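Local coordinates for malonyl CoA-acyl carrier protein transacylase (Burkholderia pseudomallei 1710b, PDB 3EZO) that probably catalyses transfer of the malonyl group from malonyl-CoA to holo-acyl carrier protein, supplying malonyl-ACP, at residues P91-G96 with Q268-E273; V225-P230 with A247-A252; N237-V242 with L253-A258. All coordinates share one frame; numbering follows the deposited sequence.

Contact 1. Residues P91-G96 with Q268-E273; sequences PSIVAG and QHIARE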
# COMPACT_ATOMS: atom_id res chain seq x y z
N PRO A 91 7.71 10.62 12.83
CA PRO A 91 8.58 9.47 12.70
C PRO A 91 9.89 9.84 12.00
O PRO A 91 9.99 10.89 11.37
CB PRO A 91 7.76 8.51 11.85
CG PRO A 91 6.84 9.40 11.09
CD PRO A 91 6.51 10.50 12.01
N SER A 92 10.90 9.01 12.17
CA SER A 92 12.19 9.31 11.55
C SER A 92 12.29 8.75 10.12
O SER A 92 13.15 9.16 9.35
CB SER A 92 13.34 8.80 12.40
OG SER A 92 13.11 7.48 12.84
N ILE A 93 11.42 7.80 9.79
CA ILE A 93 11.39 7.18 8.49
C ILE A 93 10.00 6.60 8.26
O ILE A 93 9.36 6.15 9.19
CB ILE A 93 12.52 6.11 8.33
CG1 ILE A 93 12.62 5.63 6.86
CG2 ILE A 93 12.33 4.96 9.27
CD1 ILE A 93 14.00 4.92 6.53
N VAL A 94 9.52 6.69 7.02
CA VAL A 94 8.23 6.16 6.67
C VAL A 94 8.31 5.30 5.40
O VAL A 94 9.29 5.37 4.67
CB VAL A 94 7.23 7.29 6.44
CG1 VAL A 94 6.97 8.05 7.80
CG2 VAL A 94 7.74 8.24 5.35
N ALA A 95 7.28 4.49 5.21
CA ALA A 95 7.07 3.70 4.00
C ALA A 95 5.60 3.33 3.99
O ALA A 95 4.89 3.42 5.02
CB ALA A 95 7.96 2.42 4.02
N GLY A 96 5.11 2.92 2.83
CA GLY A 96 3.76 2.34 2.72
C GLY A 96 3.66 1.32 1.60
O GLY A 96 4.44 1.35 0.64
N GLN A 268 13.14 -4.23 6.43
CA GLN A 268 14.51 -4.51 6.80
C GLN A 268 15.39 -3.28 6.69
O GLN A 268 16.28 -3.09 7.50
CB GLN A 268 15.06 -5.64 5.93
CG GLN A 268 14.31 -6.94 6.18
CD GLN A 268 14.71 -8.04 5.25
OE1 GLN A 268 15.11 -7.80 4.10
NE2 GLN A 268 14.62 -9.28 5.75
N HIS A 269 15.12 -2.44 5.68
CA HIS A 269 15.86 -1.19 5.49
C HIS A 269 15.65 -0.32 6.72
O HIS A 269 16.61 0.26 7.26
CB HIS A 269 15.43 -0.46 4.22
CG HIS A 269 16.08 0.87 4.05
ND1 HIS A 269 17.12 1.07 3.19
CD2 HIS A 269 15.86 2.05 4.68
CE1 HIS A 269 17.50 2.34 3.26
NE2 HIS A 269 16.76 2.95 4.17
N ILE A 270 14.39 -0.25 7.16
CA ILE A 270 14.01 0.57 8.33
C ILE A 270 14.76 0.09 9.58
O ILE A 270 15.33 0.89 10.30
CB ILE A 270 12.46 0.57 8.53
CG1 ILE A 270 11.81 1.43 7.41
CG2 ILE A 270 12.12 1.04 9.94
CD1 ILE A 270 10.34 1.23 7.23
N ALA A 271 14.74 -1.22 9.81
CA ALA A 271 15.46 -1.85 10.90
C ALA A 271 16.96 -1.55 10.87
O ALA A 271 17.56 -1.32 11.92
CB ALA A 271 15.25 -3.33 10.90
N ARG A 272 17.58 -1.59 9.68
CA ARG A 272 19.04 -1.32 9.57
C ARG A 272 19.37 0.14 9.85
O ARG A 272 20.51 0.46 10.11
CB ARG A 272 19.62 -1.71 8.18
CG ARG A 272 19.70 -3.19 7.97
CD ARG A 272 20.63 -3.57 6.80
NE ARG A 272 20.11 -2.90 5.63
CZ ARG A 272 19.14 -3.39 4.86
NH1 ARG A 272 18.63 -4.59 5.10
NH2 ARG A 272 18.71 -2.67 3.83
N GLU A 273 18.37 1.02 9.83
CA GLU A 273 18.62 2.39 10.25
C GLU A 273 18.58 2.54 11.78
O GLU A 273 18.68 3.65 12.29
CB GLU A 273 17.60 3.35 9.63
CG GLU A 273 17.71 3.49 8.10
CD GLU A 273 19.00 4.11 7.68
OE1 GLU A 273 19.41 5.08 8.35
OE2 GLU A 273 19.61 3.66 6.67

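Contact 2. Residues V225-P230 with A247-A252; sequences VDVKAP and AAIKDA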
# COMPACT_ATOMS: atom_id res chain seq x y z
N VAL A 225 2.19 17.36 -11.27
CA VAL A 225 2.01 17.38 -9.81
C VAL A 225 3.26 17.99 -9.18
O VAL A 225 4.39 17.63 -9.55
CB VAL A 225 1.75 15.98 -9.27
CG1 VAL A 225 1.67 15.97 -7.76
CG2 VAL A 225 0.47 15.37 -9.94
N ASP A 226 3.05 18.93 -8.26
CA ASP A 226 4.15 19.56 -7.53
C ASP A 226 4.65 18.64 -6.44
O ASP A 226 4.03 18.52 -5.40
CB ASP A 226 3.70 20.86 -6.86
CG ASP A 226 4.88 21.64 -6.25
OD1 ASP A 226 5.99 21.58 -6.83
OD2 ASP A 226 4.71 22.30 -5.22
N VAL A 227 5.75 17.96 -6.68
CA VAL A 227 6.30 17.10 -5.67
C VAL A 227 7.49 17.85 -5.11
O VAL A 227 8.27 18.40 -5.87
CB VAL A 227 6.72 15.72 -6.25
CG1 VAL A 227 7.49 14.91 -5.19
CG2 VAL A 227 5.48 14.96 -6.82
N LYS A 228 7.61 17.83 -3.78
CA LYS A 228 8.66 18.49 -3.04
C LYS A 228 9.56 17.49 -2.35
O LYS A 228 9.13 16.37 -2.05
CB LYS A 228 8.01 19.29 -1.91
CG LYS A 228 7.00 20.31 -2.36
CD LYS A 228 7.45 21.70 -2.08
CE LYS A 228 6.26 22.64 -2.03
NZ LYS A 228 6.76 24.01 -2.16
N ALA A 229 10.79 17.91 -2.02
CA ALA A 229 11.75 17.03 -1.33
C ALA A 229 11.18 16.71 0.05
O ALA A 229 10.75 17.61 0.73
CB ALA A 229 13.12 17.73 -1.17
N PRO A 230 11.19 15.42 0.45
CA PRO A 230 10.55 15.07 1.72
C PRO A 230 11.29 15.58 2.95
O PRO A 230 12.50 15.70 2.95
CB PRO A 230 10.48 13.53 1.69
CG PRO A 230 11.24 13.08 0.54
CD PRO A 230 11.59 14.25 -0.35
N ALA A 247 11.85 14.46 -9.10
CA ALA A 247 11.78 13.64 -10.33
C ALA A 247 11.95 12.13 -10.06
O ALA A 247 11.25 11.26 -10.67
CB ALA A 247 12.81 14.17 -11.36
N ALA A 248 12.87 11.81 -9.15
CA ALA A 248 13.14 10.42 -8.76
C ALA A 248 11.98 9.81 -7.99
O ALA A 248 11.66 8.65 -8.17
CB ALA A 248 14.40 10.38 -7.88
N ILE A 249 11.34 10.62 -7.14
CA ILE A 249 10.15 10.18 -6.39
C ILE A 249 9.01 9.84 -7.35
O ILE A 249 8.42 8.77 -7.26
CB ILE A 249 9.71 11.26 -5.41
CG1 ILE A 249 10.78 11.42 -4.32
CG2 ILE A 249 8.29 10.97 -4.85
CD1 ILE A 249 10.51 12.62 -3.42
N LYS A 250 8.74 10.75 -8.27
CA LYS A 250 7.79 10.53 -9.33
C LYS A 250 8.10 9.25 -10.11
O LYS A 250 7.20 8.43 -10.33
CB LYS A 250 7.76 11.70 -10.31
CG LYS A 250 7.29 13.02 -9.75
CD LYS A 250 7.05 14.07 -10.86
CE LYS A 250 6.61 15.40 -10.26
NZ LYS A 250 6.39 16.42 -11.28
N ASP A 251 9.37 9.07 -10.53
CA ASP A 251 9.71 7.91 -11.33
C ASP A 251 9.50 6.59 -10.56
O ASP A 251 9.04 5.58 -11.12
CB ASP A 251 11.15 7.98 -11.85
CG ASP A 251 11.44 6.84 -12.80
OD1 ASP A 251 10.78 6.76 -13.86
OD2 ASP A 251 12.25 5.99 -12.41
N ALA A 252 9.82 6.63 -9.26
CA ALA A 252 9.59 5.48 -8.39
C ALA A 252 8.10 5.18 -8.30
O ALA A 252 7.70 4.02 -8.27
CB ALA A 252 10.21 5.69 -7.03

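Contact 3. Residues N237-V242 with L253-A258; sequences NIDVAV and LVRQAA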
# COMPACT_ATOMS: atom_id res chain seq x y z
N ASN A 237 8.94 1.31 -2.50
CA ASN A 237 8.62 -0.09 -2.72
C ASN A 237 9.45 -0.69 -3.85
O ASN A 237 9.83 -1.84 -3.80
CB ASN A 237 7.17 -0.24 -3.13
CG ASN A 237 6.17 0.02 -2.02
OD1 ASN A 237 4.98 0.16 -2.29
ND2 ASN A 237 6.61 0.03 -0.78
N ILE A 238 9.65 0.08 -4.89
CA ILE A 238 10.24 -0.44 -6.16
C ILE A 238 11.74 -0.69 -6.02
O ILE A 238 12.24 -1.75 -6.41
CB ILE A 238 9.89 0.46 -7.35
CG1 ILE A 238 10.19 -0.26 -8.70
CG2 ILE A 238 10.59 1.83 -7.27
CD1 ILE A 238 9.19 -1.31 -9.12
N ASP A 239 12.46 0.25 -5.41
CA ASP A 239 13.89 0.18 -5.37
C ASP A 239 14.45 -0.02 -3.95
O ASP A 239 15.64 -0.24 -3.78
CB ASP A 239 14.47 1.45 -5.95
CG ASP A 239 14.18 1.63 -7.43
OD1 ASP A 239 13.86 0.65 -8.15
OD2 ASP A 239 14.29 2.79 -7.89
N VAL A 240 13.60 0.01 -2.92
CA VAL A 240 14.07 0.05 -1.55
C VAL A 240 15.11 1.18 -1.37
O VAL A 240 16.11 1.02 -0.68
CB VAL A 240 14.62 -1.32 -1.10
CG1 VAL A 240 14.63 -1.41 0.38
CG2 VAL A 240 13.78 -2.49 -1.74
N ALA A 241 14.83 2.34 -1.96
CA ALA A 241 15.72 3.48 -1.94
C ALA A 241 15.04 4.63 -1.24
O ALA A 241 13.81 4.80 -1.32
CB ALA A 241 16.08 3.91 -3.38
N VAL A 242 15.86 5.45 -0.59
CA VAL A 242 15.48 6.74 -0.04
C VAL A 242 16.03 7.81 -0.97
O VAL A 242 17.23 7.99 -1.07
CB VAL A 242 16.08 6.92 1.41
CG1 VAL A 242 15.69 8.31 1.98
CG2 VAL A 242 15.62 5.80 2.31
N LEU A 253 7.26 6.21 -8.27
CA LEU A 253 5.81 5.98 -8.30
C LEU A 253 5.33 5.41 -9.64
O LEU A 253 4.43 4.56 -9.66
CB LEU A 253 5.01 7.24 -7.94
CG LEU A 253 5.16 7.75 -6.51
CD1 LEU A 253 4.35 9.08 -6.38
CD2 LEU A 253 4.75 6.71 -5.47
N VAL A 254 5.91 5.89 -10.75
CA VAL A 254 5.57 5.41 -12.11
C VAL A 254 5.88 3.92 -12.23
O VAL A 254 5.02 3.10 -12.62
CB VAL A 254 6.30 6.25 -13.20
CG1 VAL A 254 6.29 5.57 -14.60
CG2 VAL A 254 5.75 7.68 -13.27
N ARG A 255 7.11 3.54 -11.83
CA ARG A 255 7.56 2.16 -11.98
C ARG A 255 6.88 1.26 -10.97
O ARG A 255 6.67 0.04 -11.22
CB ARG A 255 9.08 2.07 -11.90
CG ARG A 255 9.77 2.59 -13.17
CD ARG A 255 11.31 2.45 -13.15
NE ARG A 255 11.89 3.29 -12.12
CZ ARG A 255 12.41 2.88 -10.97
NH1 ARG A 255 12.47 1.60 -10.68
NH2 ARG A 255 12.88 3.78 -10.08
N GLN A 256 6.50 1.83 -9.83
CA GLN A 256 5.87 1.03 -8.77
C GLN A 256 4.65 0.25 -9.26
O GLN A 256 4.45 -0.89 -8.86
CB GLN A 256 5.43 1.92 -7.63
CG GLN A 256 4.93 1.21 -6.36
CD GLN A 256 3.83 1.94 -5.59
OE1 GLN A 256 2.84 2.42 -6.17
NE2 GLN A 256 3.94 1.90 -4.28
N ALA A 257 3.86 0.88 -10.12
CA ALA A 257 2.57 0.34 -10.49
C ALA A 257 2.69 -0.95 -11.28
O ALA A 257 1.77 -1.78 -11.22
CB ALA A 257 1.77 1.36 -11.27
N ALA A 258 3.80 -1.12 -11.98
CA ALA A 258 3.97 -2.26 -12.87
C ALA A 258 5.19 -3.05 -12.45
O ALA A 258 5.72 -3.83 -13.25
CB ALA A 258 4.10 -1.81 -14.33

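Contact 1. Residues P91-G96 with Q268-E273
The imidazole of His269 meets the strand with its edge: the CD1 methyl of Ile93 lies in the plane of the ring, 3.9 Å from His269 CD2 and slightly farther from NE2. Chi1 of 175°, with CG anti to the backbone N, swings the ring off helix 263-272 to this position. The other flat group, the guanidinium of Arg272, has one face over the carbonyl oxygen of Gln268, a turn earlier in the same helix.

Ile93 divides its work between its two branches. CG1 is anti to the backbone N, and CD1 at its end enters the angle between the His269 edge and the aliphatic part of Glu273, whose CG is 4.3 Å from Ile93 CD1. The shorter branch, Ile93 CG2, meets Ile270 CG2 at 4.0 Å, the two side chains crossing obliquely. Ile270 in turn sends CD1 further along the strand, 4.2 Å from Ala95 CB. The contact is apolar and buried at its centre, and Ile270 also touches Ala12 of the adjacent strand 11-15.

Strand 93-96 and helical residues 268-272 run nearly antiparallel (173°), their short axes 9.7 Å apart at closest approach. This is the helix-on-sheet packing of a parallel alpha/beta core, here against strand 93-96, whose Gly96 opens a GxSxG pattern consistent with a nucleophile elbow.

Contact 2. Residues V225-P230 with A247-A252
Val225 contributes its carbonyl rather than its side chain: Val225 O accepts a hydrogen bond of 2.9 Å from Lys250 NZ. The ammonium lies in the carbonyl plane, with a C=O...N angle of 157°. The same NZ is also bound to Leu222 O, in the last turn of helix 212-223, so two backbone oxygens at and just beyond that helix's C-terminal end share one lysine. A positive charge there would be expected to suit the negative end of the helix dipole.

The CB of Val227 points toward helix 246-256, and its two methyls straddle neighbouring helix residues. Val227 CG2 lies 3.6 Å from Lys250 CE, because the lysine chain, extended beyond CG, runs past the valine in the opposite direction on its way to the carbonyl. Val227 CG1, anti to the backbone N, faces Ile249 CG2 at 4.0 Å. The CB of Lys228 points away from the helix, yet the carbonyl oxygen of Lys228 comes 4.2 Å from Ile249 CD1. Beyond it, the Pro230 ring meets Ile249 tip to tip, with Pro230 CD 3.6 Å from Ile249 CD1; the ring also touches Ala108.

Helix 246-256 thus fastens the loop that leads from helix 212-223 to edge strand 233-234, an alpha-to-beta connection packed against the next helix of an alpha/beta fold.

Contact 3. Residues N237-V242 with L253-A258
Asn237 OD1 is gripped by two N-H donors, the side-chain amide of Gln256 and the backbone N of Ser98. The first bond, from Gln256 NE2 to Asn237 OD1, is short at 2.8 Å but bent, with an angle of 132° at the hydrogen, and the donor sits above the carbonyl plane. The two amide planes are nevertheless only 21° apart. To reach this position, the Gln256 chain leaves with CG anti to the backbone N and bends at chi2 (-147°).

By binding the backbone N and O of Ser98, with Asn237 ND2 on Gly96 O and Gln256 OE1 on Arg123 as further anchors, the amide pair forms a second shell that probably holds the nucleophile's backbone in place. Ser98 and His207 are the predicted catalytic residues, and the carbonyl of Gln256 accepts a bond from His207 ND1, as in the Ser-His dyad of FabD enzymes, where a main-chain oxygen stands in for the acid of a triad.

At the more exposed end, Arg255 grips the Asp239 carboxylate end-on with two nitrogens: NH1 to Asp239 OD1 at 3.0 Å and NH2 to Asp239 OD2 at 2.8 Å. Both bonds are nearly straight and use syn lone pairs, the two planes being almost coplanar. Asp251, a turn earlier, salt-bridges Arg255 NE, so two carboxylates fix the rotation of the guanidinium. Between amide pair and salt bridge lies Ile238, crossing Arg255 at about a right angle, with CG1 3.5 Å from Arg255 NH1 and CD1 3.5 Å from Arg255 O.

How the contacts relate
Contacts 2 and 3 are two successive uses of helix 246-256, their centres about 12 Å apart; their segments alternate along the chain, and they touch where Ala252 O packs on Ile238 CG2. Both are nested within the long loop closed by contact 1, which joins strand 93-96 of the parallel sheet to helix 263-272, the helix that follows 246-256 in the chain. Contact 1 lies about 15 Å, centre to centre, from contact 3, and the two meet at the Asn237 amide and Gly96 and where His269 packs on Val242. Contact 2 lies about 19 Å from contact 1, centre to centre, and away from the predicted catalytic residues. Helix 246-256 thus carries packing at its start and the catalytic second shell at its C-terminal end.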